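Local coordinates for protein pyruvate kinase (Toxoplasma gondii, PDB 3GG8) that probably catalyses the last step of glycolysis, transferring the phosphoryl group of phosphoenolpyruvate to ADP to give pyruvate and ATP, at residues C[37-49]-C[341-353]. Residues are numbered along the deposited sequence; the frame is centred on the assembly and turned at random.
Sequences RTRIVCTMGPACW and TDCVMLSGETANG
Arg39 to Val41 and Cys343 to Met345 pair as parallel strands, the first and eighth of the (βα)8 (TIM) barrel, and their seam closes the cylinder. The parallel pairing is seen in strand axes only 22° apart and in bonds that follow the staggered parallel pattern. Arg39 N donates to Asp342 O while Arg39 O accepts from Val344 N; two residues on, Val41 N reaches Val344 O at 2.9 Å, and Val41 O takes Leu346 N at 2.8 Å. Outside the pair, Cys42 bonds through its backbone to strand 62-68, continuing the barrel wall. Val41 packs against both Cys343 and Met345 on one face: its CG2 meets Cys343 CB at 3.9 Å and its CG1 meets Met345 CG at 3.8 Å. On the other face Ile40 CG1 lies beside Val344 CG2, with Met363 of helix 356-371 touching both residues.

Toward the C-terminal end of the strands, Thr43 adds side-chain bonds to the backbone pairing. Its CB sits 3.4 Å from Leu346 O. With chi1 at -59°, OG1 lies beside its own backbone N and donates to a lone pair of Leu346 O, in the carbonyl plane, at 2.7 Å; this hydroxyl also bonds Arg66. The other branch, CG2, runs to the methyl of Ala351. Thr43 O in turn accepts a bond from Thr350 OG1, again in plane on a lone pair, linking the backbone of Thr43 to helix 348-351. Beyond it, the 3-10 turn of Pro46 and Ala47 lies against the C-terminal end of that helix, and Ala47 N donates to Ala351 O at 2.9 Å from a position 40° out of the carbonyl plane.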
loop_
_atom_site.group_PDB
_atom_site.type_symbol
_atom_site.label_atom_id
_atom_site.label_comp_id
_atom_site.label_asym_id
_atom_site.label_seq_id
_atom_site.Cartn_x
_atom_site.Cartn_y
_atom_site.Cartn_z
ATOM N N ARG C 37 27.963 -5.747 -5.445
ATOM C CA ARG C 37 27.507 -6.420 -4.217
ATOM C C ARG C 37 27.480 -7.951 -4.308
ATOM O O ARG C 37 27.779 -8.656 -3.332
ATOM C CB ARG C 37 26.130 -5.875 -3.821
ATOM C CG ARG C 37 25.950 -4.379 -4.094
ATOM C CD ARG C 37 26.745 -3.507 -3.115
ATOM N NE ARG C 37 26.352 -3.766 -1.726
ATOM C CZ ARG C 37 25.253 -3.283 -1.146
ATOM N NH1 ARG C 37 24.432 -2.495 -1.828
ATOM N NH2 ARG C 37 24.974 -3.589 0.117
ATOM N N THR C 38 27.134 -8.466 -5.484
ATOM C CA THR C 38 27.173 -9.910 -5.771
ATOM C C THR C 38 28.574 -10.523 -5.542
ATOM O O THR C 38 29.580 -9.916 -5.893
ATOM C CB THR C 38 26.611 -10.192 -7.214
ATOM O OG1 THR C 38 25.342 -9.521 -7.375
ATOM C CG2 THR C 38 26.413 -11.663 -7.459
ATOM N N ARG C 39 28.622 -11.698 -4.907
ATOM C CA ARG C 39 29.864 -12.407 -4.573
ATOM C C ARG C 39 30.305 -13.335 -5.717
ATOM O O ARG C 39 29.469 -13.904 -6.417
ATOM C CB ARG C 39 29.606 -13.278 -3.346
ATOM C CG ARG C 39 29.875 -12.669 -1.993
ATOM C CD ARG C 39 29.488 -11.241 -1.840
ATOM N NE ARG C 39 30.534 -10.284 -2.205
ATOM C CZ ARG C 39 31.658 -10.058 -1.521
ATOM N NH1 ARG C 39 32.499 -9.135 -1.953
ATOM N NH2 ARG C 39 31.961 -10.748 -0.424
ATOM N N ILE C 40 31.613 -13.497 -5.919
ATOM C CA ILE C 40 32.090 -14.287 -7.066
ATOM C C ILE C 40 32.839 -15.535 -6.599
ATOM O O ILE C 40 33.786 -15.441 -5.805
ATOM C CB ILE C 40 32.949 -13.445 -8.039
ATOM C CG1 ILE C 40 32.115 -12.297 -8.647
ATOM C CG2 ILE C 40 33.553 -14.316 -9.135
ATOM C CD1 ILE C 40 32.914 -11.292 -9.435
ATOM N N VAL C 41 32.379 -16.697 -7.073
ATOM C CA VAL C 41 33.034 -17.976 -6.779
ATOM C C VAL C 41 33.864 -18.432 -7.990
ATOM O O VAL C 41 33.367 -18.461 -9.132
ATOM C CB VAL C 41 32.010 -19.074 -6.375
ATOM C CG1 VAL C 41 32.721 -20.383 -6.005
ATOM C CG2 VAL C 41 31.083 -18.580 -5.234
ATOM N N CYS C 42 35.133 -18.769 -7.722
ATOM C CA CYS C 42 36.079 -19.205 -8.760
ATOM C C CYS C 42 36.593 -20.601 -8.478
ATOM O O CYS C 42 36.998 -20.922 -7.349
ATOM C CB CYS C 42 37.258 -18.246 -8.851
ATOM S SG CYS C 42 36.773 -16.563 -9.316
ATOM N N THR C 43 36.538 -21.434 -9.512
ATOM C CA THR C 43 37.021 -22.813 -9.443
ATOM C C THR C 43 38.519 -22.817 -9.722
ATOM O O THR C 43 38.981 -22.255 -10.723
ATOM C CB THR C 43 36.269 -23.714 -10.445
ATOM O OG1 THR C 43 34.877 -23.673 -10.138
ATOM C CG2 THR C 43 36.735 -25.175 -10.378
ATOM N N MET C 44 39.260 -23.452 -8.814
ATOM C CA MET C 44 40.696 -23.611 -8.927
ATOM C C MET C 44 41.021 -24.629 -10.004
ATOM O O MET C 44 40.249 -25.554 -10.226
ATOM C CB MET C 44 41.237 -24.130 -7.589
ATOM C CG MET C 44 40.912 -23.206 -6.431
ATOM S SD MET C 44 41.738 -21.595 -6.596
ATOM C CE MET C 44 40.608 -20.607 -7.605
ATOM N N GLY C 45 42.174 -24.467 -10.643
ATOM C CA GLY C 45 42.587 -25.365 -11.719
ATOM C C GLY C 45 43.902 -24.918 -12.315
ATOM O O GLY C 45 44.470 -23.927 -11.858
ATOM N N PRO C 46 44.396 -25.631 -13.349
ATOM C CA PRO C 46 45.711 -25.322 -13.944
ATOM C C PRO C 46 45.859 -23.890 -14.473
ATOM O O PRO C 46 46.961 -23.316 -14.411
ATOM C CB PRO C 46 45.826 -26.322 -15.111
ATOM C CG PRO C 46 44.921 -27.448 -14.758
ATOM C CD PRO C 46 43.760 -26.801 -13.990
ATOM N N ALA C 47 44.771 -23.333 -15.003
ATOM C CA ALA C 47 44.777 -21.991 -15.557
ATOM C C ALA C 47 44.985 -20.915 -14.483
ATOM O O ALA C 47 45.396 -19.795 -14.798
ATOM C CB ALA C 47 43.497 -21.740 -16.314
ATOM N N CYS C 48 44.711 -21.255 -13.221
ATOM C CA CYS C 48 44.968 -20.328 -12.117
ATOM C C CYS C 48 45.765 -21.018 -11.037
ATOM O O CYS C 48 45.598 -20.770 -9.839
ATOM C CB CYS C 48 43.689 -19.691 -11.567
ATOM S SG CYS C 48 42.404 -20.786 -10.984
ATOM N N TRP C 49 46.644 -21.888 -11.497
ATOM C CA TRP C 49 47.513 -22.641 -10.638
ATOM C C TRP C 49 48.439 -21.733 -9.815
ATOM O O TRP C 49 48.614 -21.950 -8.611
ATOM C CB TRP C 49 48.339 -23.619 -11.482
ATOM C CG TRP C 49 49.544 -24.088 -10.789
ATOM C CD1 TRP C 49 49.612 -25.028 -9.782
ATOM C CD2 TRP C 49 50.885 -23.650 -11.027
ATOM N NE1 TRP C 49 50.921 -25.192 -9.385
ATOM C CE2 TRP C 49 51.718 -24.355 -10.130
ATOM C CE3 TRP C 49 51.465 -22.728 -11.910
ATOM C CZ2 TRP C 49 53.098 -24.161 -10.091
ATOM C CZ3 TRP C 49 52.841 -22.536 -11.869
ATOM C CH2 TRP C 49 53.640 -23.249 -10.962
ATOM N N THR C 341 20.421 -13.574 -6.821
ATOM C CA THR C 341 21.480 -14.500 -6.412
ATOM C C THR C 341 22.525 -13.847 -5.500
ATOM O O THR C 341 22.859 -12.681 -5.680
ATOM C CB THR C 341 22.179 -15.172 -7.643
ATOM O OG1 THR C 341 22.877 -16.352 -7.210
ATOM C CG2 THR C 341 23.156 -14.205 -8.321
ATOM N N ASP C 342 23.030 -14.612 -4.532
ATOM C CA ASP C 342 24.072 -14.127 -3.646
ATOM C C ASP C 342 25.407 -14.215 -4.330
ATOM O O ASP C 342 26.215 -13.281 -4.224
ATOM C CB ASP C 342 24.107 -14.915 -2.331
ATOM C CG ASP C 342 22.949 -14.557 -1.412
ATOM O OD1 ASP C 342 23.066 -13.570 -0.650
ATOM O OD2 ASP C 342 21.912 -15.256 -1.462
ATOM N N CYS C 343 25.634 -15.351 -5.014
ATOM C CA CYS C 343 26.878 -15.649 -5.727
ATOM C C CYS C 343 26.655 -16.057 -7.177
ATOM O O CYS C 343 25.635 -16.652 -7.540
ATOM C CB CYS C 343 27.661 -16.774 -5.047
ATOM S SG CYS C 343 27.986 -16.555 -3.283
ATOM N N VAL C 344 27.641 -15.715 -7.999
ATOM C CA VAL C 344 27.764 -16.225 -9.358
ATOM C C VAL C 344 29.077 -17.019 -9.422
ATOM O O VAL C 344 30.067 -16.647 -8.784
ATOM C CB VAL C 344 27.700 -15.083 -10.404
ATOM C CG1 VAL C 344 26.258 -14.614 -10.594
ATOM C CG2 VAL C 344 28.598 -13.908 -9.987
ATOM N N MET C 345 29.077 -18.130 -10.156
ATOM C CA MET C 345 30.207 -19.045 -10.115
ATOM C C MET C 345 30.821 -19.288 -11.476
ATOM O O MET C 345 30.099 -19.485 -12.467
ATOM C CB MET C 345 29.810 -20.377 -9.487
ATOM C CG MET C 345 30.978 -21.324 -9.274
ATOM S SD MET C 345 30.404 -22.847 -8.526
ATOM C CE MET C 345 30.378 -23.954 -9.918
ATOM N N LEU C 346 32.156 -19.234 -11.499
ATOM C CA LEU C 346 32.958 -19.599 -12.651
ATOM C C LEU C 346 33.510 -21.006 -12.462
ATOM O O LEU C 346 33.988 -21.385 -11.362
ATOM C CB LEU C 346 34.084 -18.580 -12.891
ATOM C CG LEU C 346 33.590 -17.153 -13.243
ATOM C CD1 LEU C 346 34.712 -16.099 -13.179
ATOM C CD2 LEU C 346 32.845 -17.085 -14.594
ATOM N N SER C 347 33.411 -21.796 -13.528
ATOM C CA SER C 347 33.879 -23.177 -13.472
ATOM C C SER C 347 35.120 -23.345 -14.327
ATOM O O SER C 347 36.212 -22.976 -13.884
ATOM C CB SER C 347 32.759 -24.156 -13.848
ATOM O OG SER C 347 31.752 -24.123 -12.846
ATOM N N GLY C 348 34.962 -23.897 -15.529
ATOM C CA GLY C 348 36.076 -24.092 -16.458
ATOM C C GLY C 348 36.741 -22.788 -16.889
ATOM O O GLY C 348 37.946 -22.773 -17.228
ATOM N N GLU C 349 35.971 -21.693 -16.879
ATOM C CA GLU C 349 36.494 -20.388 -17.303
ATOM C C GLU C 349 37.754 -19.997 -16.535
ATOM O O GLU C 349 38.637 -19.359 -17.102
ATOM C CB GLU C 349 35.437 -19.275 -17.168
ATOM C CG GLU C 349 34.112 -19.537 -17.894
ATOM C CD GLU C 349 33.023 -20.120 -16.973
ATOM O OE1 GLU C 349 31.828 -19.775 -17.146
ATOM O OE2 GLU C 349 33.356 -20.929 -16.081
ATOM N N THR C 350 37.814 -20.364 -15.252
ATOM C CA THR C 350 38.983 -20.065 -14.377
ATOM C C THR C 350 39.868 -21.307 -14.148
ATOM O O THR C 350 41.083 -21.181 -13.966
ATOM C CB THR C 350 38.571 -19.469 -12.951
ATOM O OG1 THR C 350 37.688 -20.373 -12.266
ATOM C CG2 THR C 350 37.882 -18.123 -13.063
ATOM N N ALA C 351 39.261 -22.493 -14.137
ATOM C CA ALA C 351 40.028 -23.728 -13.923
ATOM C C ALA C 351 40.906 -24.087 -15.137
ATOM O O ALA C 351 42.082 -24.452 -14.990
ATOM C CB ALA C 351 39.106 -24.894 -13.534
ATOM N N ASN C 352 40.322 -23.961 -16.328
ATOM C CA ASN C 352 40.903 -24.449 -17.560
ATOM C C ASN C 352 40.806 -23.372 -18.647
ATOM O O ASN C 352 40.752 -23.687 -19.842
ATOM C CB ASN C 352 40.140 -25.699 -18.047
ATOM C CG ASN C 352 39.977 -26.765 -16.982
ATOM O OD1 ASN C 352 38.852 -27.106 -16.611
ATOM N ND2 ASN C 352 41.083 -27.314 -16.500
ATOM N N GLY C 353 40.748 -22.107 -18.261
ATOM C CA GLY C 353 40.473 -21.060 -19.238
ATOM C C GLY C 353 41.718 -20.347 -19.706
ATOM O O GLY C 353 42.710 -20.320 -18.973
#